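Side-chain contacts in IroE protein (Escherichia coli, PDB 2GZS), which hydrolyses the trilactone ring of enterobactin and its glucosylated salmochelin forms, preferring the iron-free siderophores and usually cutting only once to give linear trimers: residues F120-L124 against E125-A129; K131-G135 against L136-R140; A253-R256 against Q257-D261. All coordinates share one frame; numbering follows the deposited sequence.

Contact 1. Residues F120-L124 against E125-A129; sequences FRQLL and ETRIA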
loop_
_atom_site.group_PDB
_atom_site.type_symbol
_atom_site.label_atom_id
_atom_site.label_comp_id
_atom_site.label_asym_id
_atom_site.label_seq_id
_atom_site.Cartn_x
_atom_site.Cartn_y
_atom_site.Cartn_z
ATOM N N PHE A 120 -1.039 -6.575 12.173
ATOM C CA PHE A 120 -0.586 -5.277 11.628
ATOM C C PHE A 120 -1.810 -4.568 11.039
ATOM O O PHE A 120 -1.900 -3.329 11.225
ATOM C CB PHE A 120 0.492 -5.540 10.584
ATOM C CG PHE A 120 0.950 -4.232 9.901
ATOM C CD1 PHE A 120 1.500 -3.195 10.641
ATOM C CD2 PHE A 120 0.782 -4.113 8.519
ATOM C CE1 PHE A 120 1.914 -2.016 9.995
ATOM C CE2 PHE A 120 1.159 -2.911 7.912
ATOM C CZ PHE A 120 1.698 -1.855 8.634
ATOM N N ARG A 121 -2.714 -5.248 10.380
ATOM C CA ARG A 121 -3.920 -4.596 9.847
ATOM C C ARG A 121 -4.728 -4.032 11.015
ATOM O O ARG A 121 -5.279 -2.940 10.840
ATOM C CB ARG A 121 -4.728 -5.548 8.987
ATOM C CG ARG A 121 -5.893 -4.783 8.296
ATOM C CD ARG A 121 -6.385 -5.523 7.028
ATOM N NE ARG A 121 -6.349 -6.927 7.274
ATOM C CZ ARG A 121 -5.527 -7.885 6.814
ATOM N NH1 ARG A 121 -5.794 -9.093 7.312
ATOM N NH2 ARG A 121 -4.526 -7.732 5.965
ATOM N N GLN A 122 -4.852 -4.722 12.154
ATOM C CA GLN A 122 -5.623 -4.128 13.268
ATOM C C GLN A 122 -4.926 -2.891 13.727
ATOM O O GLN A 122 -5.572 -1.865 14.022
ATOM C CB GLN A 122 -5.658 -5.200 14.390
ATOM C CG GLN A 122 -6.124 -4.632 15.731
ATOM C CD GLN A 122 -7.405 -5.284 16.224
ATOM O OE1 GLN A 122 -8.113 -4.689 17.050
ATOM N NE2 GLN A 122 -7.602 -6.488 15.674
ATOM N N LEU A 123 -3.621 -2.853 13.852
ATOM C CA LEU A 123 -2.879 -1.671 14.247
ATOM C C LEU A 123 -3.187 -0.547 13.246
ATOM O O LEU A 123 -3.478 0.625 13.580
ATOM C CB LEU A 123 -1.368 -1.934 14.256
ATOM C CG LEU A 123 -0.496 -0.692 14.261
ATOM C CD1 LEU A 123 -0.603 -0.001 15.618
ATOM C CD2 LEU A 123 0.974 -1.026 14.005
ATOM N N LEU A 124 -3.069 -0.865 11.956
ATOM C CA LEU A 124 -3.211 0.165 10.899
ATOM C C LEU A 124 -4.601 0.734 10.900
ATOM O O LEU A 124 -4.725 1.984 10.839
ATOM C CB LEU A 124 -2.843 -0.499 9.562
ATOM C CG LEU A 124 -2.946 0.408 8.313
ATOM C CD1 LEU A 124 -1.982 1.588 8.423
ATOM C CD2 LEU A 124 -2.691 -0.426 7.066
ATOM N N GLU A 125 -5.627 -0.093 10.910
ATOM C CA GLU A 125 -7.023 0.370 10.717
ATOM C C GLU A 125 -7.643 0.931 11.986
ATOM O O GLU A 125 -8.479 1.869 11.880
ATOM C CB GLU A 125 -7.898 -0.770 10.173
ATOM C CG GLU A 125 -7.429 -1.240 8.807
ATOM C CD GLU A 125 -8.385 -2.226 8.161
ATOM O OE1 GLU A 125 -9.445 -2.587 8.707
ATOM O OE2 GLU A 125 -8.026 -2.636 7.037
ATOM N N THR A 126 -7.267 0.405 13.150
ATOM C CA THR A 126 -7.940 0.906 14.365
ATOM C C THR A 126 -7.103 1.859 15.178
ATOM O O THR A 126 -7.641 2.496 16.112
ATOM C CB THR A 126 -8.350 -0.255 15.308
ATOM O OG1 THR A 126 -7.203 -0.757 15.992
ATOM C CG2 THR A 126 -8.989 -1.405 14.526
ATOM N N ARG A 127 -5.800 1.986 14.927
ATOM C CA ARG A 127 -4.923 2.854 15.724
ATOM C C ARG A 127 -4.278 3.934 14.856
ATOM O O ARG A 127 -4.408 5.150 15.113
ATOM C CB ARG A 127 -3.849 2.076 16.511
ATOM C CG ARG A 127 -4.473 0.961 17.363
ATOM C CD ARG A 127 -3.453 0.219 18.277
ATOM N NE ARG A 127 -4.140 -1.072 18.495
ATOM C CZ ARG A 127 -3.679 -2.312 18.269
ATOM N NH1 ARG A 127 -2.413 -2.435 17.852
ATOM N NH2 ARG A 127 -4.535 -3.295 18.501
ATOM N N ILE A 128 -3.556 3.514 13.802
ATOM C CA ILE A 128 -2.839 4.526 13.017
ATOM C C ILE A 128 -3.789 5.350 12.176
ATOM O O ILE A 128 -3.726 6.615 12.227
ATOM C CB ILE A 128 -1.824 3.805 12.100
ATOM C CG1 ILE A 128 -0.826 3.014 12.923
ATOM C CG2 ILE A 128 -1.181 4.846 11.158
ATOM C CD1 ILE A 128 0.269 2.390 12.040
ATOM N N ALA A 129 -4.635 4.785 11.367
ATOM C CA ALA A 129 -5.474 5.570 10.433
ATOM C C ALA A 129 -6.367 6.536 11.224
ATOM O O ALA A 129 -6.421 7.721 10.844
ATOM C CB ALA A 129 -6.236 4.625 9.501
#
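Leu123 lays its branched end against the tip of Ile128, five residues on in helix 117-132 of this alpha/beta-hydrolase, with CG 3.9 Å from Ile128 CD1. The i to i+5 pairing accompanies a pi-type turn at 125-128. Leu123 O accepts two backbone bonds, from Ile128 N at 2.9 Å, nearly in line with the carbonyl, and from Arg127 N, which sits above the carbonyl plane; Ala129 N also reaches back five residues, to Leu124 O. One residue earlier, Gln122 O is gripped twice by Thr126, by its N and, from the other face of the carbonyl plane, by its OG1 at 2.8 Å. With chi1 76° the hydroxyl stands between the backbone N and carbonyl carbon of Thr126, which puts OG1 against the Gln122 carbonyl. The apolar side faces the sheet, where Ile128 and Leu124 touch Val77. Arg121 and Glu125 run side by side without a salt bridge; Arg121 pairs with Asp157 and Glu125 bonds Ser162. Arg127 crosses Leu123 at about a right angle, one guanidinium face over the Leu123 backbone, and its NH1 lies 3.8 Å from Leu123 CD1.

Contact 2. Residues K131-G135 against L136-R140; sequences KVEQG and LNIDR
Glu133 OE1 accepts a hydrogen bond from a water at 2.5 Å, and the same water accepts from Arg140 NE at 2.8 Å, lying in the plane of the guanidinium at its edge. The water thus joins two opposite charges whose nearest atoms, Glu133 OE1 and Arg140 NE, are 4.4 Å apart, beyond a direct salt bridge. OE1 also forms a salt bridge with Arg143, and OE2 is hydrogen-bonded to Tyr47, so both carboxylate oxygens are held. CG beside the backbone N (chi1 -73°) and an extended chain carry the carboxylate past Ile138; the two side chains cross at about a right angle, and Ile138 CG1 lies 4.0 Å from Glu133 CG. The backbone between them is a type II beta turn from Glu133 to Leu136, closed by Leu136 N to Glu133 O at 3.1 Å with the donor above the carbonyl plane. A second water donates to both Glu133 O and Leu136 O. Gly135, with phi 82°, takes a conformation in which a CB would jam against the carbonyl oxygen of Gln134. Leu136 CD1 folds back to 3.6 Å from Val132 O while the side chain also touches Val33 of strand 26-34. A serine in place of Leu136 would probably open a gap between the end of the helix and that strand. The whole is a helix-to-strand connection, a type II turn with glycine at its third position leading helix 117-132 into the short strand 138-139 at the molecular surface.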
loop_
_atom_site.group_PDB
_atom_site.type_symbol
_atom_site.label_atom_id
_atom_site.label_comp_id
_atom_site.label_asym_id
_atom_site.label_seq_id
_atom_site.Cartn_x
_atom_site.Cartn_y
_atom_site.Cartn_z
ATOM N N LYS A 131 -5.975 8.012 13.942
ATOM C CA LYS A 131 -5.197 9.095 14.515
ATOM C C LYS A 131 -4.755 10.026 13.399
ATOM O O LYS A 131 -4.927 11.252 13.536
ATOM C CB LYS A 131 -4.016 8.490 15.290
ATOM C CG LYS A 131 -3.000 9.497 15.813
ATOM C CD LYS A 131 -3.746 10.635 16.474
ATOM C CE LYS A 131 -4.287 10.344 17.854
ATOM N NZ LYS A 131 -5.116 11.456 18.415
ATOM N N VAL A 132 -4.156 9.515 12.309
ATOM C CA VAL A 132 -3.577 10.473 11.362
ATOM C C VAL A 132 -4.692 11.173 10.557
ATOM O O VAL A 132 -4.382 12.280 10.045
ATOM C CB VAL A 132 -2.533 9.801 10.445
ATOM C CG1 VAL A 132 -1.433 9.108 11.253
ATOM C CG2 VAL A 132 -3.233 8.824 9.529
ATOM N N GLU A 133 -5.908 10.659 10.453
ATOM C CA GLU A 133 -6.982 11.342 9.752
ATOM C C GLU A 133 -7.697 12.397 10.610
ATOM O O GLU A 133 -8.493 13.174 10.042
ATOM C CB GLU A 133 -8.008 10.274 9.286
ATOM C CG GLU A 133 -7.391 9.497 8.105
ATOM C CD GLU A 133 -8.388 8.571 7.446
ATOM O OE1 GLU A 133 -9.650 8.670 7.529
ATOM O OE2 GLU A 133 -7.940 7.584 6.757
ATOM N N GLN A 134 -7.439 12.413 11.931
ATOM C CA GLN A 134 -8.095 13.426 12.762
ATOM C C GLN A 134 -7.689 14.799 12.295
ATOM O O GLN A 134 -6.579 15.178 11.985
ATOM C CB GLN A 134 -7.697 13.190 14.232
ATOM C CG GLN A 134 -8.333 11.950 14.824
ATOM C CD GLN A 134 -7.777 11.701 16.221
ATOM O OE1 GLN A 134 -7.158 12.589 16.796
ATOM N NE2 GLN A 134 -8.012 10.502 16.730
ATOM N N GLY A 135 -8.707 15.663 12.236
ATOM C CA GLY A 135 -8.343 17.026 11.847
ATOM C C GLY A 135 -8.192 17.220 10.349
ATOM O O GLY A 135 -7.840 18.346 9.907
ATOM N N LEU A 136 -8.464 16.195 9.541
ATOM C CA LEU A 136 -8.368 16.377 8.084
ATOM C C LEU A 136 -9.689 16.061 7.408
ATOM O O LEU A 136 -10.481 15.200 7.790
ATOM C CB LEU A 136 -7.290 15.457 7.466
ATOM C CG LEU A 136 -5.860 15.696 7.923
ATOM C CD1 LEU A 136 -4.933 14.633 7.335
ATOM C CD2 LEU A 136 -5.416 17.097 7.543
ATOM N N ASN A 137 -9.965 16.809 6.325
ATOM C CA ASN A 137 -11.105 16.474 5.502
ATOM C C ASN A 137 -10.663 15.397 4.477
ATOM O O ASN A 137 -10.034 15.778 3.496
ATOM C CB ASN A 137 -11.690 17.666 4.743
ATOM C CG ASN A 137 -12.955 17.340 3.996
ATOM O OD1 ASN A 137 -13.678 16.354 4.210
ATOM N ND2 ASN A 137 -13.294 18.219 3.042
ATOM N N ILE A 138 -11.039 14.172 4.811
ATOM C CA ILE A 138 -10.627 13.021 3.990
ATOM C C ILE A 138 -11.829 12.474 3.246
ATOM O O ILE A 138 -12.889 12.320 3.871
ATOM C CB ILE A 138 -10.053 11.933 4.910
ATOM C CG1 ILE A 138 -8.796 12.373 5.640
ATOM C CG2 ILE A 138 -9.829 10.669 4.049
ATOM C CD1 ILE A 138 -7.698 12.823 4.697
ATOM N N ASP A 139 -11.664 12.227 1.954
ATOM C CA ASP A 139 -12.699 11.573 1.180
ATOM C C ASP A 139 -12.608 10.058 1.407
ATOM O O ASP A 139 -11.714 9.425 0.799
ATOM C CB ASP A 139 -12.556 11.843 -0.302
ATOM C CG ASP A 139 -13.742 11.312 -1.081
ATOM O OD1 ASP A 139 -14.496 10.461 -0.586
ATOM O OD2 ASP A 139 -13.938 11.763 -2.221
ATOM N N ARG A 140 -13.500 9.599 2.236
ATOM C CA ARG A 140 -13.295 8.195 2.666
ATOM C C ARG A 140 -13.491 7.236 1.520
ATOM O O ARG A 140 -12.931 6.130 1.485
ATOM C CB ARG A 140 -14.148 7.836 3.890
ATOM C CG ARG A 140 -13.590 8.481 5.144
ATOM C CD ARG A 140 -14.609 8.395 6.273
ATOM N NE ARG A 140 -14.061 8.837 7.555
ATOM C CZ ARG A 140 -14.754 8.747 8.699
ATOM N NH1 ARG A 140 -15.993 8.263 8.674
ATOM N NH2 ARG A 140 -14.210 9.153 9.845
HETATM O O HOH W 1 -11.640 10.204 7.886
HETATM O O HOH W 2 -11.214 12.904 8.778
#

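Contact 3. Residues A253-R256 against Q257-D261; sequences ASFR and QALLD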
loop_
_atom_site.group_PDB
_atom_site.type_symbol
_atom_site.label_atom_id
_atom_site.label_comp_id
_atom_site.label_asym_id
_atom_site.label_seq_id
_atom_site.Cartn_x
_atom_site.Cartn_y
_atom_site.Cartn_z
ATOM N N ALA A 253 8.267 3.061 -9.554
ATOM C CA ALA A 253 7.181 3.181 -10.499
ATOM C C ALA A 253 5.828 2.911 -9.891
ATOM O O ALA A 253 4.816 3.584 -10.149
ATOM C CB ALA A 253 7.388 2.204 -11.680
ATOM N N SER A 254 5.769 1.834 -9.104
ATOM C CA SER A 254 4.457 1.415 -8.590
ATOM C C SER A 254 3.993 2.418 -7.489
ATOM O O SER A 254 2.805 2.723 -7.563
ATOM C CB SER A 254 4.563 -0.043 -8.110
ATOM O OG SER A 254 5.360 -0.172 -6.957
ATOM N N PHE A 255 4.903 2.866 -6.632
ATOM C CA PHE A 255 4.343 3.795 -5.602
ATOM C C PHE A 255 3.987 5.107 -6.293
ATOM O O PHE A 255 2.987 5.729 -5.932
ATOM C CB PHE A 255 5.315 3.948 -4.448
ATOM C CG PHE A 255 6.245 5.121 -4.355
ATOM C CD1 PHE A 255 5.804 6.424 -3.987
ATOM C CD2 PHE A 255 7.607 4.996 -4.595
ATOM C CE1 PHE A 255 6.682 7.492 -3.900
ATOM C CE2 PHE A 255 8.469 6.067 -4.546
ATOM C CZ PHE A 255 8.022 7.340 -4.189
ATOM N N ARG A 256 4.824 5.565 -7.227
ATOM C CA ARG A 256 4.497 6.893 -7.816
ATOM C C ARG A 256 3.277 6.787 -8.661
ATOM O O ARG A 256 2.400 7.667 -8.668
ATOM C CB ARG A 256 5.733 7.355 -8.600
ATOM C CG ARG A 256 6.884 7.737 -7.706
ATOM C CD ARG A 256 8.053 8.182 -8.608
ATOM N NE ARG A 256 9.292 8.056 -7.858
ATOM C CZ ARG A 256 10.078 9.092 -7.611
ATOM N NH1 ARG A 256 9.666 10.253 -8.106
ATOM N NH2 ARG A 256 11.184 8.860 -6.914
ATOM N N GLN A 257 3.078 5.726 -9.442
ATOM C CA GLN A 257 1.906 5.596 -10.274
ATOM C C GLN A 257 0.638 5.423 -9.427
ATOM O O GLN A 257 -0.412 5.910 -9.801
ATOM C CB GLN A 257 2.072 4.478 -11.339
ATOM C CG GLN A 257 0.856 4.405 -12.274
ATOM C CD GLN A 257 0.758 5.648 -13.164
ATOM O OE1 GLN A 257 1.643 5.871 -13.993
ATOM N NE2 GLN A 257 -0.262 6.479 -13.005
ATOM N N ALA A 258 0.784 4.751 -8.265
ATOM C CA ALA A 258 -0.389 4.677 -7.376
ATOM C C ALA A 258 -0.787 6.074 -6.867
ATOM O O ALA A 258 -1.978 6.342 -6.874
ATOM C CB ALA A 258 -0.066 3.706 -6.231
ATOM N N LEU A 259 0.222 6.817 -6.462
ATOM C CA LEU A 259 -0.169 8.202 -6.042
ATOM C C LEU A 259 -0.819 8.959 -7.188
ATOM O O LEU A 259 -1.808 9.666 -7.048
ATOM C CB LEU A 259 1.086 8.887 -5.526
ATOM C CG LEU A 259 1.556 8.480 -4.150
ATOM C CD1 LEU A 259 2.984 8.914 -3.839
ATOM C CD2 LEU A 259 0.589 9.080 -3.078
ATOM N N LEU A 260 -0.218 8.859 -8.369
ATOM C CA LEU A 260 -0.776 9.617 -9.514
ATOM C C LEU A 260 -2.180 9.175 -9.834
ATOM O O LEU A 260 -3.106 9.951 -10.152
ATOM C CB LEU A 260 0.159 9.469 -10.722
ATOM C CG LEU A 260 1.479 10.214 -10.581
ATOM C CD1 LEU A 260 2.501 9.659 -11.565
ATOM C CD2 LEU A 260 1.329 11.718 -10.838
ATOM N N ASP A 261 -2.417 7.840 -9.765
ATOM C CA ASP A 261 -3.747 7.332 -10.035
ATOM C C ASP A 261 -4.777 7.846 -9.016
ATOM O O ASP A 261 -5.870 8.259 -9.429
ATOM C CB ASP A 261 -3.654 5.787 -10.066
ATOM C CG ASP A 261 -4.927 5.138 -10.559
ATOM O OD1 ASP A 261 -5.479 5.375 -11.662
ATOM O OD2 ASP A 261 -5.525 4.352 -9.816
#
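Leu259 packs back onto the preceding turn of helix 247-262 from its first side-chain atom: CB lies 3.6 Å from Arg256 O. CG, beside the backbone N with chi1 -76°, is 3.6 Å from Phe255 O, and at the tip CD1 comes to 3.8 Å from Phe255 CD1, at the edge of the phenyl ring and near its plane. The Leu259 side chain also touches Leu62 and Leu66 of helix 60-66 and Met48 of strand 43-48. Within 253-256, Arg256 CG stands 3.7 Å above the plane of the Phe255 ring and over its centre; the Arg256 side chain touches Leu62 and Arg57, and its NH1 makes a long, weak ion pair with Asp59. Arg256 O bonds Leu260 N at 2.9 Å, and the CG of Leu260 rests 3.3 Å from that oxygen. Four consecutive i to i+4 backbone bonds, from Gln257 N to Ala253 O through to Leu260 N, make this regular alpha helix. Ser254 OG turns back to Met250 O within the helix, whereas Gln257 NE2 reaches Glu265. Residues 253-261 follow the active-site His247 on the same helix, yet the Ser254 side chain remains about 10 Å from that of His247. Backbone hydrogen bonds join the two segments, and the side chains add apolar contact, chiefly Leu259 at the edge of the Phe255 ring, while the polar ends of Arg256 and Gln257 find partners outside them.

Contacts 1, 2 and 3 follow one another along the chain. Contacts 1 and 2 share helix 117-132, with centres 14 Å apart: contact 1 lies in the body of the helix and contact 2 is its exit into strand 138-139. Contact 3, on helix 247-262, is 23 Å from contact 1 and 21 Å from contact 2, centre to centre, and lies across the centre of the chain from contact 1. Both helices touch strand 43-48 of the mixed central sheet, as does the turn of contact 2. The catalytic His247 begins the helix of contact 3, whereas contacts 1 and 2 lie away from the active-site residues.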